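PDB 5LXZ: secreted protein from Streptomyces lividans TK24, which probably works as a copper-radical oxidase of the AA5 family, related to galactose oxidase, oxidising its substrate at a mononuclear copper site. Local coordinates for residues A[109-120]-A[204-215]; A[374-385]-A[396-406]. The protein carries 1 engineered substitution. All coordinates share one frame; numbering follows the deposited sequence.

Contact 1 (A[109-120]-A[204-215])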
loop_
_atom_site.group_PDB
_atom_site.type_symbol
_atom_site.label_atom_id
_atom_site.label_comp_id
_atom_site.label_asym_id
_atom_site.label_seq_id
_atom_site.Cartn_x
_atom_site.Cartn_y
_atom_site.Cartn_z
ATOM N N LYS A 109 -4.885 -12.876 25.773
ATOM C CA LYS A 109 -3.628 -13.635 25.573
ATOM C C LYS A 109 -3.224 -13.653 24.098
ATOM O O LYS A 109 -4.006 -13.935 23.235
ATOM C CB LYS A 109 -3.764 -15.079 26.074
ATOM C CG LYS A 109 -3.928 -15.131 27.597
ATOM C CD LYS A 109 -4.206 -16.537 28.085
ATOM C CE LYS A 109 -4.230 -16.504 29.617
ATOM N NZ LYS A 109 -4.199 -17.903 30.128
ATOM N N ALA A 110 -1.944 -13.396 23.883
ATOM C CA ALA A 110 -1.389 -13.466 22.513
ATOM C C ALA A 110 -1.602 -14.827 21.921
ATOM O O ALA A 110 -1.497 -15.838 22.593
ATOM C CB ALA A 110 0.076 -13.143 22.578
ATOM N N GLY A 111 -1.878 -14.888 20.626
ATOM C CA GLY A 111 -2.036 -16.169 19.958
ATOM C C GLY A 111 -2.369 -16.040 18.504
ATOM O O GLY A 111 -2.425 -14.956 17.968
ATOM N N GLY A 112 -2.546 -17.175 17.867
ATOM C CA GLY A 112 -2.806 -17.258 16.462
ATOM C C GLY A 112 -2.488 -18.620 15.907
ATOM O O GLY A 112 -2.260 -19.559 16.680
ATOM N N LEU A 113 -2.446 -18.747 14.587
ATOM C CA LEU A 113 -2.214 -20.056 13.979
ATOM C C LEU A 113 -0.738 -20.393 13.841
ATOM O O LEU A 113 0.057 -19.584 13.373
ATOM C CB LEU A 113 -2.932 -20.210 12.643
ATOM C CG LEU A 113 -4.451 -20.121 12.757
ATOM C CD1 LEU A 113 -5.054 -20.197 11.372
ATOM C CD2 LEU A 113 -5.025 -21.196 13.661
ATOM N N MET A 114 -0.383 -21.579 14.318
ATOM C CA MET A 114 0.913 -22.179 14.061
ATOM C C MET A 114 0.793 -23.167 12.921
ATOM O O MET A 114 -0.102 -24.043 12.940
ATOM C CB MET A 114 1.352 -22.931 15.318
ATOM C CG MET A 114 2.732 -23.557 15.279
ATOM S SD MET A 114 4.056 -22.340 15.242
ATOM C CE MET A 114 3.785 -21.441 16.759
ATOM N N VAL A 115 1.661 -23.046 11.919
ATOM C CA VAL A 115 1.699 -24.023 10.829
ATOM C C VAL A 115 2.788 -24.997 11.185
ATOM O O VAL A 115 3.960 -24.675 11.122
ATOM C CB VAL A 115 1.955 -23.378 9.477
ATOM C CG1 VAL A 115 2.014 -24.450 8.377
ATOM C CG2 VAL A 115 0.890 -22.341 9.224
ATOM N N VAL A 116 2.420 -26.224 11.554
ATOM C CA VAL A 116 3.413 -27.206 11.918
ATOM C C VAL A 116 3.834 -27.933 10.652
ATOM O O VAL A 116 2.978 -28.337 9.855
ATOM C CB VAL A 116 2.890 -28.193 12.981
ATOM C CG1 VAL A 116 3.985 -29.145 13.435
ATOM C CG2 VAL A 116 2.216 -27.463 14.151
ATOM N N HIS A 117 5.136 -28.093 10.508
ATOM C CA HIS A 117 5.792 -28.732 9.380
ATOM C C HIS A 117 6.298 -30.100 9.807
ATOM O O HIS A 117 6.878 -30.224 10.847
ATOM C CB HIS A 117 6.989 -27.909 8.924
ATOM C CG HIS A 117 6.638 -26.680 8.173
ATOM N ND1 HIS A 117 5.879 -25.671 8.725
ATOM C CD2 HIS A 117 6.947 -26.278 6.926
ATOM C CE1 HIS A 117 5.725 -24.707 7.842
ATOM N NE2 HIS A 117 6.373 -25.038 6.750
ATOM N N ASN A 118 6.026 -31.124 8.987
ATOM C CA ASN A 118 6.563 -32.467 9.203
ATOM C C ASN A 118 7.356 -32.847 7.962
ATOM O O ASN A 118 6.771 -33.040 6.886
ATOM C CB ASN A 118 5.422 -33.431 9.453
ATOM C CG ASN A 118 5.891 -34.873 9.580
ATOM O OD1 ASN A 118 7.067 -35.156 9.809
ATOM N ND2 ASN A 118 4.936 -35.802 9.465
ATOM N N GLU A 119 8.680 -32.937 8.123
ATOM C CA GLU A 119 9.580 -33.314 7.041
ATOM C C GLU A 119 9.697 -34.836 6.871
ATOM O O GLU A 119 10.370 -35.281 5.978
ATOM C CB GLU A 119 10.970 -32.737 7.288
ATOM C CG GLU A 119 10.968 -31.217 7.354
ATOM C CD GLU A 119 12.358 -30.619 7.302
ATOM O OE1 GLU A 119 13.336 -31.328 7.605
ATOM O OE2 GLU A 119 12.456 -29.428 6.962
ATOM N N ASN A 120 9.060 -35.605 7.750
ATOM C CA ASN A 120 9.127 -37.090 7.699
ATOM C C ASN A 120 8.095 -37.640 6.715
ATOM O O ASN A 120 6.907 -37.534 6.957
ATOM C CB ASN A 120 8.922 -37.681 9.087
ATOM C CG ASN A 120 9.356 -39.150 9.165
ATOM O OD1 ASN A 120 9.444 -39.805 8.148
ATOM N ND2 ASN A 120 9.648 -39.632 10.352
ATOM N N ARG A 204 14.293 -33.019 14.556
ATOM C CA ARG A 204 14.840 -32.493 13.301
ATOM C C ARG A 204 13.743 -32.273 12.274
ATOM O O ARG A 204 13.745 -31.276 11.547
ATOM C CB ARG A 204 15.903 -33.431 12.720
ATOM C CG ARG A 204 17.173 -33.555 13.555
ATOM C CD ARG A 204 18.284 -34.268 12.776
ATOM N NE ARG A 204 17.891 -35.615 12.359
ATOM C CZ ARG A 204 17.933 -36.715 13.122
ATOM N NH1 ARG A 204 18.370 -36.684 14.378
ATOM N NH2 ARG A 204 17.543 -37.892 12.615
ATOM N N ASN A 205 12.741 -33.160 12.284
ATOM C CA ASN A 205 11.732 -33.177 11.251
ATOM C C ASN A 205 10.466 -32.375 11.526
ATOM O O ASN A 205 9.648 -32.229 10.631
ATOM C CB ASN A 205 11.304 -34.634 11.031
ATOM C CG ASN A 205 12.417 -35.518 10.460
ATOM O OD1 ASN A 205 13.319 -35.043 9.797
ATOM N ND2 ASN A 205 12.326 -36.824 10.715
ATOM N N THR A 206 10.271 -31.891 12.750
ATOM C CA THR A 206 9.020 -31.257 13.118
ATOM C C THR A 206 9.329 -29.865 13.666
ATOM O O THR A 206 10.110 -29.745 14.607
ATOM C CB THR A 206 8.256 -32.065 14.196
ATOM O OG1 THR A 206 8.398 -33.460 13.914
ATOM C CG2 THR A 206 6.789 -31.692 14.213
ATOM N N TYR A 207 8.721 -28.854 13.054
ATOM C CA TYR A 207 8.853 -27.472 13.596
ATOM C C TYR A 207 7.647 -26.663 13.190
ATOM O O TYR A 207 6.885 -27.056 12.318
ATOM C CB TYR A 207 10.134 -26.818 13.081
ATOM C CG TYR A 207 10.213 -26.723 11.599
ATOM C CD1 TYR A 207 10.694 -27.801 10.837
ATOM C CD2 TYR A 207 9.760 -25.606 10.925
ATOM C CE1 TYR A 207 10.739 -27.719 9.474
ATOM C CE2 TYR A 207 9.800 -25.532 9.548
ATOM C CZ TYR A 207 10.278 -26.598 8.830
ATOM O OH TYR A 207 10.320 -26.480 7.452
ATOM N N GLY A 208 7.479 -25.499 13.809
ATOM C CA GLY A 208 6.361 -24.635 13.517
ATOM C C GLY A 208 6.817 -23.386 12.808
ATOM O O GLY A 208 7.990 -22.985 12.963
ATOM N N ILE A 209 5.938 -22.839 12.016
ATOM C CA ILE A 209 6.099 -21.458 11.488
ATOM C C ILE A 209 4.845 -20.691 11.796
ATOM O O ILE A 209 3.748 -21.145 11.485
ATOM C CB ILE A 209 6.358 -21.417 9.974
ATOM C CG1 ILE A 209 7.587 -22.248 9.625
ATOM C CG2 ILE A 209 6.502 -19.961 9.494
ATOM C CD1 ILE A 209 8.916 -21.606 9.879
ATOM N N ALA A 210 4.967 -19.490 12.367
ATOM C CA ALA A 210 3.815 -18.677 12.605
ATOM C C ALA A 210 4.169 -17.258 12.253
ATOM O O ALA A 210 5.309 -16.864 12.460
ATOM C CB ALA A 210 3.406 -18.735 14.055
ATOM N N GLN A 211 3.184 -16.527 11.774
ATOM C CA GLN A 211 3.248 -15.079 11.702
ATOM C C GLN A 211 3.030 -14.490 13.075
ATOM O O GLN A 211 3.128 -15.210 14.089
ATOM C CB GLN A 211 2.227 -14.561 10.691
ATOM C CG GLN A 211 2.404 -15.116 9.313
ATOM C CD GLN A 211 3.752 -14.804 8.739
ATOM O OE1 GLN A 211 4.278 -13.688 8.907
ATOM N NE2 GLN A 211 4.367 -15.804 8.145
ATOM N N LYS A 212 2.785 -13.204 13.180
ATOM C CA LYS A 212 2.559 -12.583 14.477
ATOM C C LYS A 212 1.538 -13.345 15.323
ATOM O O LYS A 212 0.483 -13.760 14.835
ATOM C CB LYS A 212 2.161 -11.132 14.354
ATOM C CG LYS A 212 0.842 -10.888 13.699
ATOM C CD LYS A 212 0.342 -9.471 13.973
ATOM C CE LYS A 212 -1.126 -9.412 13.545
ATOM N NZ LYS A 212 -1.793 -8.121 13.867
ATOM N N LEU A 213 1.889 -13.483 16.580
ATOM C CA LEU A 213 1.040 -14.113 17.603
ATOM C C LEU A 213 0.772 -13.027 18.635
ATOM O O LEU A 213 1.616 -12.727 19.496
ATOM C CB LEU A 213 1.719 -15.338 18.196
ATOM C CG LEU A 213 2.028 -16.477 17.211
ATOM C CD1 LEU A 213 2.895 -17.562 17.851
ATOM C CD2 LEU A 213 0.751 -17.074 16.601
ATOM N N ALA A 214 -0.387 -12.392 18.499
ATOM C CA ALA A 214 -0.646 -11.198 19.237
ATOM C C ALA A 214 -2.147 -11.133 19.572
ATOM O O ALA A 214 -2.759 -12.172 19.727
ATOM C CB ALA A 214 -0.082 -9.979 18.482
ATOM N N LEU A 215 -2.693 -9.942 19.736
ATOM C CA LEU A 215 -4.052 -9.798 20.199
ATOM C C LEU A 215 -5.094 -9.509 19.156
ATOM O O LEU A 215 -6.301 -9.705 19.418
ATOM C CB LEU A 215 -4.065 -8.729 21.289
ATOM C CG LEU A 215 -3.302 -9.132 22.542
ATOM C CD1 LEU A 215 -3.326 -7.998 23.550
ATOM C CD2 LEU A 215 -3.822 -10.427 23.144
HETATM O O HOH W 1 -2.095 -13.379 15.714
HETATM O O HOH W 2 0.521 -17.550 11.695
HETATM O O HOH W 3 7.994 -35.658 12.281
HETATM O O HOH W 4 9.883 -37.643 12.520
#

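Contact 2 (A[374-385]-A[396-406]). With EDO (1,2-ethanediol), chain J.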
loop_
_atom_site.group_PDB
_atom_site.type_symbol
_atom_site.label_atom_id
_atom_site.label_comp_id
_atom_site.label_asym_id
_atom_site.label_seq_id
_atom_site.Cartn_x
_atom_site.Cartn_y
_atom_site.Cartn_z
ATOM N N GLY A 374 4.292 -5.565 13.828
ATOM C CA GLY A 374 3.056 -6.117 14.359
ATOM C C GLY A 374 2.273 -5.101 15.134
ATOM O O GLY A 374 2.017 -4.009 14.620
ATOM N N GLU A 375 1.921 -5.438 16.371
ATOM C CA GLU A 375 1.033 -4.615 17.185
ATOM C C GLU A 375 1.787 -3.735 18.144
ATOM O O GLU A 375 1.237 -3.271 19.165
ATOM C CB GLU A 375 -0.010 -5.506 17.888
ATOM C CG GLU A 375 -0.839 -6.253 16.890
ATOM C CD GLU A 375 -1.781 -7.311 17.449
ATOM O OE1 GLU A 375 -1.982 -7.327 18.679
ATOM O OE2 GLU A 375 -2.191 -8.153 16.624
ATOM N N SER A 376 3.038 -3.475 17.829
ATOM C CA SER A 376 3.892 -2.647 18.646
ATOM C C SER A 376 3.299 -1.293 18.953
ATOM O O SER A 376 2.598 -0.667 18.114
ATOM C CB SER A 376 5.187 -2.424 17.902
ATOM O OG SER A 376 6.101 -1.554 18.544
ATOM N N LYS A 377 3.623 -0.797 20.153
ATOM C CA LYS A 377 3.309 0.587 20.524
ATOM C C LYS A 377 4.255 1.616 19.968
ATOM O O LYS A 377 4.023 2.820 20.114
ATOM C CB LYS A 377 3.261 0.734 22.062
ATOM C CG LYS A 377 2.154 -0.034 22.677
ATOM C CD LYS A 377 1.798 0.476 24.068
ATOM C CE LYS A 377 0.406 0.017 24.429
ATOM N NZ LYS A 377 -0.607 0.622 23.530
ATOM N N LEU A 378 5.370 1.207 19.386
ATOM C CA LEU A 378 6.295 2.165 18.826
ATOM C C LEU A 378 5.679 2.846 17.593
ATOM O O LEU A 378 5.066 2.187 16.777
ATOM C CB LEU A 378 7.584 1.472 18.392
ATOM C CG LEU A 378 8.432 0.747 19.435
ATOM C CD1 LEU A 378 9.593 0.044 18.723
ATOM C CD2 LEU A 378 8.936 1.791 20.422
ATOM N N SER A 379 5.902 4.137 17.464
ATOM C CA SER A 379 5.563 4.888 16.251
ATOM C C SER A 379 6.542 6.011 16.015
ATOM O O SER A 379 7.099 6.584 16.955
ATOM C CB SER A 379 4.113 5.331 16.240
ATOM O OG SER A 379 3.877 6.301 17.250
ATOM N N SER A 380 6.806 6.308 14.728
ATOM C CA SER A 380 7.840 7.236 14.307
ATOM C C SER A 380 7.269 8.600 13.936
ATOM O O SER A 380 6.269 8.680 13.221
ATOM C CB SER A 380 8.557 6.698 13.068
ATOM O OG SER A 380 9.565 7.573 12.643
ATOM N N GLU A 381 7.892 9.667 14.403
ATOM C CA GLU A 381 7.568 10.989 13.953
ATOM C C GLU A 381 8.472 11.472 12.810
ATOM O O GLU A 381 8.367 12.617 12.370
ATOM C CB GLU A 381 7.597 11.990 15.129
ATOM C CG GLU A 381 8.985 12.242 15.649
ATOM C CD GLU A 381 8.970 13.098 16.912
ATOM O OE1 GLU A 381 8.083 12.922 17.777
ATOM O OE2 GLU A 381 9.857 13.946 16.970
ATOM N N LYS A 382 9.362 10.623 12.304
ATOM C CA LYS A 382 10.352 11.058 11.350
ATOM C C LYS A 382 9.929 10.941 9.908
ATOM O O LYS A 382 9.135 10.041 9.523
ATOM C CB LYS A 382 11.676 10.331 11.567
ATOM C CG LYS A 382 12.272 10.764 12.907
ATOM C CD LYS A 382 13.640 10.188 13.176
ATOM C CE LYS A 382 14.276 10.946 14.361
ATOM N NZ LYS A 382 15.730 10.712 14.358
ATOM N N THR A 383 10.512 11.827 9.120
ATOM C CA THR A 383 10.656 11.624 7.697
ATOM C C THR A 383 12.084 11.304 7.385
ATOM O O THR A 383 13.012 11.806 8.032
ATOM C CB THR A 383 10.165 12.793 6.820
ATOM O OG1 THR A 383 10.966 13.935 7.029
ATOM C CG2 THR A 383 8.729 13.089 7.119
ATOM N N ARG A 384 12.286 10.457 6.383
ATOM C CA ARG A 384 13.635 10.044 5.983
ATOM C C ARG A 384 13.695 10.168 4.477
ATOM O O ARG A 384 12.826 9.626 3.811
ATOM C CB ARG A 384 13.966 8.648 6.464
ATOM C CG ARG A 384 13.705 8.389 7.949
ATOM C CD ARG A 384 12.238 8.134 8.282
ATOM N NE ARG A 384 12.037 6.962 9.126
ATOM C CZ ARG A 384 10.847 6.444 9.360
ATOM N NH1 ARG A 384 9.760 7.067 8.936
ATOM N NH2 ARG A 384 10.724 5.284 10.007
ATOM N N ILE A 385 14.724 10.811 3.946
ATOM C CA ILE A 385 14.789 11.129 2.535
ATOM C C ILE A 385 16.045 10.526 1.956
ATOM O O ILE A 385 17.130 10.736 2.522
ATOM C CB ILE A 385 14.799 12.632 2.316
ATOM C CG1 ILE A 385 13.540 13.266 2.899
ATOM C CG2 ILE A 385 14.928 12.917 0.839
ATOM C CD1 ILE A 385 13.519 14.778 2.917
ATOM N N VAL A 396 18.690 10.434 4.965
ATOM C CA VAL A 396 18.940 11.484 5.970
ATOM C C VAL A 396 17.606 11.924 6.474
ATOM O O VAL A 396 16.615 11.924 5.722
ATOM C CB VAL A 396 19.728 12.676 5.414
ATOM C CG1 VAL A 396 21.071 12.225 4.905
ATOM C CG2 VAL A 396 18.985 13.364 4.307
ATOM N N ASP A 397 17.520 12.305 7.739
ATOM C CA ASP A 397 16.241 12.738 8.280
ATOM C C ASP A 397 15.781 14.014 7.591
ATOM O O ASP A 397 16.585 14.923 7.310
ATOM C CB ASP A 397 16.307 13.009 9.798
ATOM C CG ASP A 397 16.474 11.767 10.618
ATOM O OD1 ASP A 397 16.485 10.656 10.050
ATOM O OD2 ASP A 397 16.581 11.876 11.880
ATOM N N GLY A 398 14.480 14.066 7.315
ATOM C CA GLY A 398 13.809 15.299 6.899
ATOM C C GLY A 398 13.127 15.924 8.104
ATOM O O GLY A 398 13.421 15.606 9.270
ATOM N N PRO A 399 12.185 16.829 7.851
ATOM C CA PRO A 399 11.463 17.427 8.959
ATOM C C PRO A 399 10.602 16.423 9.691
ATOM O O PRO A 399 10.049 15.476 9.081
ATOM C CB PRO A 399 10.589 18.501 8.270
ATOM C CG PRO A 399 10.363 17.945 6.915
ATOM C CD PRO A 399 11.622 17.231 6.539
ATOM N N SER A 400 10.428 16.635 10.984
ATOM C CA SER A 400 9.607 15.753 11.776
ATOM C C SER A 400 8.164 16.182 11.931
ATOM O O SER A 400 7.854 17.375 11.877
ATOM C CB SER A 400 10.200 15.562 13.161
ATOM O OG SER A 400 11.445 14.911 13.041
ATOM N N LEU A 401 7.306 15.198 12.149
ATOM C CA LEU A 401 5.952 15.389 12.606
ATOM C C LEU A 401 5.991 15.705 14.097
ATOM O O LEU A 401 7.048 15.571 14.744
ATOM C CB LEU A 401 5.151 14.119 12.368
ATOM C CG LEU A 401 5.117 13.639 10.920
ATOM C CD1 LEU A 401 4.624 12.207 10.832
ATOM C CD2 LEU A 401 4.265 14.550 10.065
ATOM N N GLU A 402 4.866 16.097 14.651
ATOM C CA GLU A 402 4.782 16.363 16.094
ATOM C C GLU A 402 4.744 15.069 16.899
ATOM O O GLU A 402 5.340 15.010 17.965
ATOM C CB GLU A 402 3.589 17.272 16.453
ATOM C CG GLU A 402 3.448 17.547 17.955
ATOM C CD GLU A 402 2.137 18.166 18.391
ATOM O OE1 GLU A 402 1.202 18.284 17.598
ATOM O OE2 GLU A 402 2.056 18.561 19.596
ATOM N N LYS A 403 4.057 14.043 16.412
ATOM C CA LYS A 403 3.798 12.824 17.150
ATOM C C LYS A 403 4.189 11.657 16.276
ATOM O O LYS A 403 4.150 11.774 15.074
ATOM C CB LYS A 403 2.296 12.713 17.433
ATOM C CG LYS A 403 1.803 13.812 18.364
ATOM C CD LYS A 403 0.302 13.792 18.452
ATOM C CE LYS A 403 -0.158 14.962 19.305
ATOM N NZ LYS A 403 -1.604 14.891 19.573
ATOM N N GLY A 404 4.518 10.550 16.900
ATOM C CA GLY A 404 4.715 9.322 16.166
ATOM C C GLY A 404 3.427 8.990 15.442
ATOM O O GLY A 404 2.342 9.057 15.995
ATOM N N THR A 405 3.570 8.593 14.188
ATOM C CA THR A 405 2.412 8.464 13.286
ATOM C C THR A 405 2.494 7.212 12.435
ATOM O O THR A 405 3.322 7.196 11.506
ATOM C CB THR A 405 2.350 9.685 12.347
ATOM O OG1 THR A 405 2.341 10.905 13.122
ATOM C CG2 THR A 405 1.097 9.673 11.509
ATOM N N ARG A 406 1.658 6.211 12.723
ATOM C CA ARG A 406 1.380 5.125 11.788
ATOM C C ARG A 406 0.379 5.584 10.732
ATOM O O ARG A 406 -0.506 6.391 10.997
ATOM C CB ARG A 406 0.751 3.926 12.487
ATOM C CG ARG A 406 1.632 3.144 13.426
ATOM C CD ARG A 406 0.821 2.057 14.028
ATOM N NE ARG A 406 1.592 1.114 14.813
ATOM C CZ ARG A 406 2.231 0.042 14.327
ATOM N NH1 ARG A 406 2.312 -0.187 13.007
ATOM N NH2 ARG A 406 2.817 -0.809 15.141
HETATM C C1 EDO J . -4.025 -5.446 19.685
HETATM O O1 EDO J . -2.613 -5.444 19.977
HETATM C C2 EDO J . -4.707 -5.121 21.013
HETATM O O2 EDO J . -4.480 -3.766 21.284
HETATM O O HOH W 5 2.607 -2.907 12.230
HETATM O O HOH W 6 2.256 2.082 17.285
HETATM O O HOH W 7 12.132 13.825 15.505
HETATM O O HOH W 8 8.745 16.668 16.558
HETATM O O HOH W 9 12.409 13.586 10.770
#

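Contact 1 (A[109-120]-A[204-215])
The rings of His117 and Tyr207 lie nearly parallel, with planes 18° apart, but are slid so far that they barely overlap. Tyr207 CE2 sits over one face of the imidazole. In return His117 CB stands over one face of the phenol ring, 3.7 Å from its centroid, a CH-pi contact. At the phenol edge Glu119, in one of its two conformers, brings its carboxylate in nearly perpendicular to the ring. OE2 is then 3.5 Å from Tyr207 CE1, a contact that is less certain for that reason. Ile209 CG1 approaches the imidazole obliquely, 3.6 Å from His117 CE1.

In the plane of the imidazole, His117 ND1 donates to Val115 O at 3.2 Å, coming from above the carbonyl plane. This is likely to limit the ring's rotation. Ile209 N reaches the same oxygen from the opposite face of that plane, at 2.8 Å. His117 N donates to Tyr207 O at 2.7 Å.

Met114 has CG anti to the backbone N (chi1 -176°) and bends twice beyond it. This brings SD to 3.7 Å from Gly208 CA, and CE against Ala210 CB.

Water bridges Leu113 O and Gln211 N where the ladder breaks; beyond the break, Gly111 pairs with Ala214. Strands 111-118 and 206-210 are antiparallel neighbours in the curled sheet of the GlxA beta barrel domain.

Contact 2 (A[374-385]-A[396-406])
Arg384 and Asp397 form a non-hydrogen-bonded antiparallel pair, and Ile385 and Val396 the hydrogen-bonded pair next to it. They belong to the hairpin of strands 383-387 and 395-397. Past this ladder the two segments stay linked by single backbone bonds. Gly398 N donates to Thr383 O, Leu401 N to Glu381 O (2.8 Å), and Thr405 N to Ser380 O. Ser379 OG lies against Gly404 CA and is hydrogen-bonded to Gln425 O.

Thr383 holds OG1 between its backbone N and carbonyl carbon (chi1 66°). From there the hydroxyl donates to Pro399 O at 2.7 Å. Lys382 runs extended to Asp397, and NZ forms a salt bridge with OD2 at 2.9 Å, on the syn side of the carboxylate. The other oxygen, OD1, is bonded to Ser344. Glu381 OE2 takes up two waters, one shared with Ser400 OG and one with Leu401 O.

Arg406 extends from CG to NE along the loop 374-382. Its NH2 donates to Ser376 O at 3.0 Å, an almost straight bond (170°) with the oxygen in the guanidinium plane. NH2 also bonds to Gly372 O. One water accepts from NE and sits beside Ser376 O and Leu378 O; another accepts from NH1 and sits beside Gly374 O. A leucine in place of Arg406 would probably leave Ser376 O and Gly372 O without this donor, and the two waters without their partners on the guanidinium.

The guanidinium thus spends its N-H groups largely on main-chain oxygens and waters. Its positive charge is likely to polarise those carbonyls, while the Lys382 and Asp397 charges probably offset each other in the hairpin.

How the contacts relate
Contact 1 closes before contact 2 opens, and their centres lie 31 Å apart. They meet at Glu375. Its OE2 forms a salt bridge of 2.8 Å with Lys212 NZ, and its OE1 probably accepts a hydrogen bond from Leu215 N at 2.9 Å. Ala214 CB packs on the same carboxylate. The barrel domain is thereby tied to what is probably a blade of the Kelch-type propeller, the sheet containing strands 383-387 and 395-397. Neither contact supplies a ligand to the copper held by Tyr248, Tyr460, His461 and His548, or to that at Asp53 and Glu101. The side chains of Lys212 and Arg406 are about 10 and 12 Å from a copper ion, not necessarily the same one.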